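Local coordinates for leucine-rich repeat protein (Bacteroides thetaiotaomicron, PDB 4ECN) that is of unknown function but, as an extracellular leucine-rich repeat protein, probably binds other proteins, at residues K269-L274 with V317-N322; W302-E307 with G312-V317; D341-L346 with L352-H357. All coordinates share one frame; numbering follows the deposited sequence.

Interaction 1: residues K269-L274 with V317-N322. With NA (sodium ion), chain B.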
# COMPACT_ATOMS: atom_id res chain seq x y z
N LYS A 269 24.00 17.09 5.78
CA LYS A 269 23.06 17.98 5.11
C LYS A 269 21.76 17.22 4.85
O LYS A 269 20.67 17.74 5.12
CB LYS A 269 23.65 18.56 3.83
CG LYS A 269 24.69 19.66 4.03
CD LYS A 269 24.93 20.39 2.70
CE LYS A 269 25.67 21.69 2.82
NZ LYS A 269 25.43 22.56 1.63
N ASP A 270 21.88 15.95 4.41
CA ASP A 270 20.76 15.02 4.19
C ASP A 270 19.93 14.81 5.46
O ASP A 270 18.70 14.82 5.40
CB ASP A 270 21.29 13.66 3.71
CG ASP A 270 21.72 13.54 2.26
OD1 ASP A 270 21.93 14.59 1.61
OD2 ASP A 270 21.85 12.39 1.78
N TYR A 271 20.59 14.59 6.61
CA TYR A 271 19.89 14.31 7.86
C TYR A 271 19.17 15.53 8.35
O TYR A 271 18.11 15.41 8.95
CB TYR A 271 20.84 13.80 8.94
CG TYR A 271 21.56 12.50 8.61
CD1 TYR A 271 21.20 11.73 7.50
CD2 TYR A 271 22.60 12.03 9.41
CE1 TYR A 271 21.89 10.58 7.16
CE2 TYR A 271 23.26 10.84 9.11
CZ TYR A 271 22.90 10.11 7.98
OH TYR A 271 23.55 8.95 7.67
N LYS A 272 19.69 16.71 8.05
CA LYS A 272 19.04 17.95 8.46
C LYS A 272 17.82 18.21 7.60
O LYS A 272 16.81 18.68 8.11
CB LYS A 272 20.01 19.12 8.42
CG LYS A 272 21.06 19.05 9.53
CD LYS A 272 21.52 20.43 9.98
CE LYS A 272 22.17 21.28 8.90
NZ LYS A 272 22.59 22.58 9.46
N ALA A 273 17.89 17.83 6.30
CA ALA A 273 16.77 17.92 5.36
C ALA A 273 15.66 16.98 5.83
O ALA A 273 14.51 17.39 5.83
CB ALA A 273 17.24 17.57 3.96
N LEU A 274 16.00 15.74 6.29
CA LEU A 274 15.00 14.83 6.84
C LEU A 274 14.25 15.48 8.00
O LEU A 274 13.02 15.41 8.03
CB LEU A 274 15.61 13.51 7.32
CG LEU A 274 16.16 12.51 6.30
CD1 LEU A 274 16.76 11.33 7.02
CD2 LEU A 274 15.05 11.98 5.37
N VAL A 317 13.54 5.05 5.86
CA VAL A 317 14.73 5.66 5.26
C VAL A 317 15.77 4.57 5.05
O VAL A 317 16.08 3.79 5.96
CB VAL A 317 15.33 6.84 6.09
CG1 VAL A 317 16.60 7.37 5.45
CG2 VAL A 317 14.32 7.97 6.27
N ASP A 318 16.30 4.54 3.81
CA ASP A 318 17.34 3.64 3.31
C ASP A 318 18.59 4.51 2.97
O ASP A 318 18.47 5.61 2.41
CB ASP A 318 16.82 2.79 2.12
CG ASP A 318 15.53 2.03 2.39
OD1 ASP A 318 15.60 0.93 3.00
OD2 ASP A 318 14.43 2.53 1.99
N LEU A 319 19.79 4.06 3.41
CA LEU A 319 21.04 4.78 3.25
C LEU A 319 22.08 4.00 2.47
O LEU A 319 21.97 2.76 2.35
CB LEU A 319 21.66 5.14 4.63
CG LEU A 319 20.80 5.85 5.67
CD1 LEU A 319 21.49 5.86 6.99
CD2 LEU A 319 20.42 7.26 5.24
N ASP A 320 23.09 4.72 1.96
CA ASP A 320 24.21 4.11 1.26
C ASP A 320 25.36 3.96 2.27
O ASP A 320 25.29 4.49 3.38
CB ASP A 320 24.62 4.88 -0.01
CG ASP A 320 25.22 6.28 0.09
OD1 ASP A 320 25.82 6.60 1.15
OD2 ASP A 320 25.19 7.01 -0.92
N ASN A 321 26.42 3.23 1.86
CA ASN A 321 27.63 2.92 2.64
C ASN A 321 28.31 4.22 3.19
O ASN A 321 28.96 4.14 4.24
CB ASN A 321 28.61 2.11 1.78
CG ASN A 321 28.84 2.66 0.38
OD1 ASN A 321 27.92 2.70 -0.47
ND2 ASN A 321 30.07 3.08 0.10
N ASN A 322 28.12 5.39 2.54
CA ASN A 322 28.70 6.68 2.97
C ASN A 322 27.74 7.49 3.85
O ASN A 322 28.08 8.60 4.28
CB ASN A 322 29.12 7.51 1.76
CG ASN A 322 30.24 6.87 0.97
OD1 ASN A 322 31.26 6.45 1.53
ND2 ASN A 322 30.06 6.80 -0.34
NA NA B . 15.81 2.33 8.13
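This is a buried, apolar helix-to-strand contact in which Tyr271 and Leu274, on helix 266-280, meet Leu319 and Val317, on strand 317-319, at the outermost edge of the leucine-rich repeat sheet. No hydrogen bond joins the two segments, and together they bury 146 Å² of surface, so side-chain ends make the contact while the backbones stay apart: the nearest CA atoms, those of Leu274 and Val317, are 9.3 Å from each other. The ends of Leu274 and Val317 meet head-on, with Leu274 CD2 4.2 Å from Val317 CG2. With CG1 anti to the backbone N (chi1 177°), both valine methyls face the forked end of Leu274; CG2 makes the closest approach. Tyr271 meets Leu319 obliquely, and both methyls of the leucine take part. Leu319 CD2 is 4.1 Å from Tyr271 CE1, whereas Leu319 CD1 lies 3.8 Å from Tyr271 OH. That hydroxyl has its polar partner in the carbonyl of Gly323, so the tyrosine is tied to the turn after the strand as well as packed on it. The turn opens as an Asx turn, Asp320 OD1 accepting from Asn322 N at 2.9 Å, from 42° above the carboxylate plane. The backbone O of Val317 binds the sodium ion at 2.6 Å. Strand 317-319 pairs antiparallel with strand 325-329, whose Val325 touches both Leu274 and Leu319; helix 266-280 thus packs against this terminal hairpin, and Asp270 adds a salt bridge to Arg324.

Interaction 2: residues W302-E307 with G312-V317. With NA (sodium ion), chain B.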
# COMPACT_ATOMS: atom_id res chain seq x y z
N TRP A 302 9.47 8.58 13.38
CA TRP A 302 10.89 8.89 13.31
C TRP A 302 11.36 9.40 14.66
O TRP A 302 10.54 9.75 15.52
CB TRP A 302 11.16 9.93 12.24
CG TRP A 302 11.13 9.43 10.84
CD1 TRP A 302 10.84 8.17 10.41
CD2 TRP A 302 11.40 10.20 9.66
NE1 TRP A 302 10.90 8.11 9.04
CE2 TRP A 302 11.26 9.34 8.55
CE3 TRP A 302 11.77 11.54 9.44
CZ2 TRP A 302 11.46 9.78 7.24
CZ3 TRP A 302 11.98 11.97 8.14
CH2 TRP A 302 11.80 11.10 7.06
N ASN A 303 12.68 9.45 14.86
CA ASN A 303 13.23 9.92 16.12
C ASN A 303 14.49 10.75 15.88
O ASN A 303 15.44 10.27 15.26
CB ASN A 303 13.53 8.74 17.04
CG ASN A 303 14.12 9.08 18.38
OD1 ASN A 303 13.78 10.10 19.02
ND2 ASN A 303 14.96 8.18 18.87
N PHE A 304 14.49 12.00 16.38
CA PHE A 304 15.62 12.93 16.27
C PHE A 304 16.18 13.27 17.68
O PHE A 304 17.04 14.14 17.80
CB PHE A 304 15.20 14.21 15.50
CG PHE A 304 14.79 13.94 14.07
CD1 PHE A 304 15.74 13.79 13.07
CD2 PHE A 304 13.45 13.83 13.72
CE1 PHE A 304 15.36 13.52 11.75
CE2 PHE A 304 13.06 13.57 12.40
CZ PHE A 304 14.02 13.41 11.43
N ASN A 305 15.74 12.55 18.73
CA ASN A 305 16.23 12.74 20.11
C ASN A 305 17.40 11.78 20.34
O ASN A 305 17.40 10.96 21.26
CB ASN A 305 15.11 12.55 21.13
CG ASN A 305 13.92 13.40 20.85
OD1 ASN A 305 12.80 12.90 20.72
ND2 ASN A 305 14.15 14.69 20.63
N LYS A 306 18.35 11.87 19.44
CA LYS A 306 19.52 11.02 19.42
C LYS A 306 20.63 11.77 18.66
O LYS A 306 20.34 12.79 18.02
CB LYS A 306 19.20 9.62 18.84
CG LYS A 306 18.57 9.62 17.44
CD LYS A 306 18.39 8.19 16.94
CE LYS A 306 17.88 8.12 15.54
NZ LYS A 306 17.63 6.73 15.09
N GLU A 307 21.88 11.29 18.78
CA GLU A 307 23.07 11.84 18.14
C GLU A 307 22.84 12.06 16.65
O GLU A 307 22.37 11.14 15.97
CB GLU A 307 24.25 10.87 18.33
CG GLU A 307 25.55 11.41 17.77
CD GLU A 307 26.66 10.39 17.61
OE1 GLU A 307 26.42 9.18 17.83
OE2 GLU A 307 27.77 10.81 17.21
N GLY A 312 20.08 9.39 10.20
CA GLY A 312 19.79 8.62 8.99
C GLY A 312 19.12 7.29 9.26
O GLY A 312 18.55 6.68 8.35
N ASP A 313 19.19 6.81 10.52
CA ASP A 313 18.55 5.58 10.97
C ASP A 313 17.08 5.88 11.32
O ASP A 313 16.75 6.25 12.47
CB ASP A 313 19.31 4.99 12.17
CG ASP A 313 18.92 3.59 12.60
OD1 ASP A 313 17.73 3.23 12.46
OD2 ASP A 313 19.78 2.89 13.18
N GLN A 314 16.20 5.75 10.32
CA GLN A 314 14.78 6.01 10.49
C GLN A 314 13.93 4.96 9.80
O GLN A 314 14.30 4.50 8.71
CB GLN A 314 14.40 7.39 9.95
CG GLN A 314 15.10 8.60 10.56
CD GLN A 314 14.92 8.80 12.04
OE1 GLN A 314 14.01 8.26 12.69
NE2 GLN A 314 15.79 9.59 12.61
N PRO A 315 12.75 4.59 10.38
CA PRO A 315 11.86 3.64 9.69
C PRO A 315 11.33 4.28 8.40
O PRO A 315 10.78 5.40 8.43
CB PRO A 315 10.76 3.36 10.72
CG PRO A 315 10.77 4.54 11.64
CD PRO A 315 12.17 5.03 11.68
N GLY A 316 11.61 3.62 7.27
CA GLY A 316 11.26 4.11 5.93
C GLY A 316 12.42 4.73 5.15
O GLY A 316 12.33 4.91 3.93
N VAL A 317 13.54 5.05 5.86
CA VAL A 317 14.73 5.66 5.26
C VAL A 317 15.77 4.57 5.05
O VAL A 317 16.08 3.79 5.96
CB VAL A 317 15.33 6.84 6.09
CG1 VAL A 317 16.60 7.37 5.45
CG2 VAL A 317 14.32 7.97 6.27
NA NA B . 15.81 2.33 8.13
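Segments 302-307 and 312-317, neither of them regular helix or strand, come nearest at Trp302 and Gln314, whose CA atoms are 5.6 Å apart, and the second then folds back in a type II beta turn from Gln314 to Val317. Gly316 holds the third position of that turn with the positive phi usual there. The side chain of Gln314 grips the backbone of Asn303 with both ends of its amide: OE1 accepts from Asn303 N at 2.8 Å, and NE2 gives a nearly straight bond (172°) to Asn303 O, also 2.8 Å long, although NE2 comes from above the plane of the Asn303 carbonyl. A bend at chi2 (-60°) brings the amide round to this position. The same side chain lies over Trp302, with Gln314 CB 3.7 Å from the centroid of the five-membered ring in a CH-pi contact. At the edge of the indole, Trp302 NE1 donates to Pro315 O at 2.8 Å, and that oxygen sits 11° out of the ring plane. Further round the tryptophan, CD1 packs on CD of Pro315 and CZ2 on CG2 of Val317. Phe304 turns a face to Gln314 NE2, which has a further acceptor in Trp311 O. Lys306, extended beyond CG, reaches across to put NZ 2.8 Å from Asp313 O, in the carbonyl plane. Gln314 O binds the sodium ion at 2.7 Å, joining the carbonyl of Val317 at the other end of the turn. The chemistry implies a division of labour: the backbone carbonyls of Asn303, Asp313 and Pro315 take side-chain donors, the Asn303 backbone satisfies both ends of the buried Gln314 amide, and the Gln314 and Val317 carbonyls serve the metal.

Interaction 3: residues D341-L346 with L352-H357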
# COMPACT_ATOMS: atom_id res chain seq x y z
N ASP A 341 11.35 22.41 0.24
CA ASP A 341 12.40 22.42 -0.79
C ASP A 341 13.64 21.64 -0.35
O ASP A 341 14.46 21.26 -1.19
CB ASP A 341 12.78 23.85 -1.13
CG ASP A 341 11.56 24.70 -1.38
OD1 ASP A 341 10.77 24.35 -2.30
OD2 ASP A 341 11.31 25.62 -0.57
N ALA A 342 13.74 21.36 0.96
CA ALA A 342 14.79 20.57 1.60
C ALA A 342 14.91 19.17 0.97
O ALA A 342 16.01 18.61 0.97
CB ALA A 342 14.50 20.44 3.08
N ILE A 343 13.82 18.61 0.40
CA ILE A 343 13.85 17.30 -0.26
C ILE A 343 14.85 17.33 -1.49
O ILE A 343 15.35 16.28 -1.90
CB ILE A 343 12.44 16.83 -0.67
CG1 ILE A 343 12.41 15.30 -0.94
CG2 ILE A 343 11.84 17.66 -1.81
CD1 ILE A 343 11.12 14.61 -0.45
N GLY A 344 15.17 18.53 -1.99
CA GLY A 344 16.10 18.72 -3.10
C GLY A 344 17.55 18.38 -2.79
O GLY A 344 18.35 18.17 -3.71
N GLN A 345 17.89 18.33 -1.49
CA GLN A 345 19.22 18.01 -0.98
C GLN A 345 19.55 16.53 -1.13
O GLN A 345 20.71 16.17 -1.33
CB GLN A 345 19.30 18.43 0.51
CG GLN A 345 20.57 18.01 1.27
CD GLN A 345 21.86 18.37 0.57
OE1 GLN A 345 22.01 19.41 -0.07
NE2 GLN A 345 22.83 17.47 0.66
N LEU A 346 18.53 15.67 -1.06
CA LEU A 346 18.68 14.21 -1.04
C LEU A 346 18.97 13.64 -2.44
O LEU A 346 18.35 12.67 -2.85
CB LEU A 346 17.39 13.61 -0.46
CG LEU A 346 16.95 14.21 0.91
CD1 LEU A 346 15.58 13.72 1.32
CD2 LEU A 346 17.98 13.96 1.99
N LEU A 352 11.38 7.09 -3.80
CA LEU A 352 10.68 8.11 -3.02
C LEU A 352 9.21 7.84 -3.06
O LEU A 352 8.64 7.67 -4.14
CB LEU A 352 11.01 9.52 -3.57
CG LEU A 352 10.28 10.70 -2.94
CD1 LEU A 352 10.58 10.81 -1.45
CD2 LEU A 352 10.65 11.98 -3.66
N SER A 353 8.58 7.78 -1.89
CA SER A 353 7.20 7.38 -1.75
C SER A 353 6.44 8.21 -0.66
O SER A 353 6.88 8.26 0.49
CB SER A 353 7.20 5.90 -1.41
OG SER A 353 5.89 5.41 -1.20
N PHE A 354 5.32 8.85 -1.04
CA PHE A 354 4.46 9.68 -0.19
C PHE A 354 3.11 9.00 0.12
O PHE A 354 2.33 9.46 0.96
CB PHE A 354 4.19 11.03 -0.87
CG PHE A 354 5.45 11.81 -1.16
CD1 PHE A 354 6.11 12.50 -0.14
CD2 PHE A 354 5.97 11.86 -2.44
CE1 PHE A 354 7.28 13.23 -0.41
CE2 PHE A 354 7.12 12.62 -2.72
CZ PHE A 354 7.76 13.29 -1.70
N GLY A 355 2.87 7.90 -0.58
CA GLY A 355 1.66 7.10 -0.45
C GLY A 355 1.75 5.87 -1.33
O GLY A 355 2.66 5.79 -2.15
N THR A 356 0.81 4.93 -1.17
CA THR A 356 0.79 3.64 -1.88
C THR A 356 -0.63 3.10 -1.96
O THR A 356 -1.44 3.36 -1.07
CB THR A 356 1.72 2.68 -1.14
OG1 THR A 356 3.05 2.99 -1.52
CG2 THR A 356 1.50 1.27 -1.43
N HIS A 357 -0.93 2.35 -3.01
CA HIS A 357 -2.23 1.71 -3.19
C HIS A 357 -2.46 0.63 -2.10
O HIS A 357 -3.60 0.30 -1.81
CB HIS A 357 -2.34 1.10 -4.59
CG HIS A 357 -1.26 0.12 -4.91
ND1 HIS A 357 -0.07 0.53 -5.46
CD2 HIS A 357 -1.23 -1.22 -4.74
CE1 HIS A 357 0.67 -0.57 -5.58
NE2 HIS A 357 -0.00 -1.65 -5.18
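A leucine-rich repeat core contact places Ile343, from the 3-10 segment 341-344, against Leu352 and Phe354, which fit the last two apolar positions of the LxxLxL strand motif. The contact is small, 88 Å² in all, and rests on one methyl group. Ile343 CD1 lies 4.0 Å from CD1 of Leu352 and 4.2 Å from CD2 of the same leucine, so it meets both ends of that fork; the two side chains come together end to end. The same methyl also touches the phenyl ring, 3.8 Å from Phe354 CZ and 4.1 Å from Phe354 CE1. It abuts the rim of the ring, close to its plane, the two side chains extending from facing sides of the core. With CG1 anti to the backbone N of Ile343 (chi1 -162°), the longer branch carries CD1 across a wide gap: the CA atoms of Ile343 and Leu352 are 10.1 Å apart. No hydrogen bond crosses. The 3-10 turn bearing the isoleucine is held by its own backbone, Gly344 N donating to Asp341 O at 2.9 Å. All three touching residues are buried, as expected for a solenoid interior between its sheet and the opposing side of the coil. Strand 351-353 runs parallel between strands 325-329 and 452-456, and Leu328 of the former packs on both Ile343 and Leu352. Behind the 3-10 segment, Ala342 rests on Ala276 of helix 266-280 and on Tyr476 of helix 475-480.

Overall arrangement
The three contacts follow the start of the leucine-rich repeat region from its edge inward. Interaction 2 is nested within the chain loop closed by interaction 1; their centres are 10 Å apart, and Tyr271 CE1 packs 3.4 Å from Gly312 CA. Interaction 2 holds both protein ligands of the sodium ion, interaction 1 the shared Val317. Interaction 3 comes later in sequence, its centre 13 Å from that of interaction 1, and the two meet through helix 266-280: Asp270 OD1 lies 3.2 Å from Gln345 NE2, a probable hydrogen bond. Interactions 2 and 3 do not touch, their nearest atoms being about 7 Å apart, and the side chain of Leu352 is about 14 Å from the sodium.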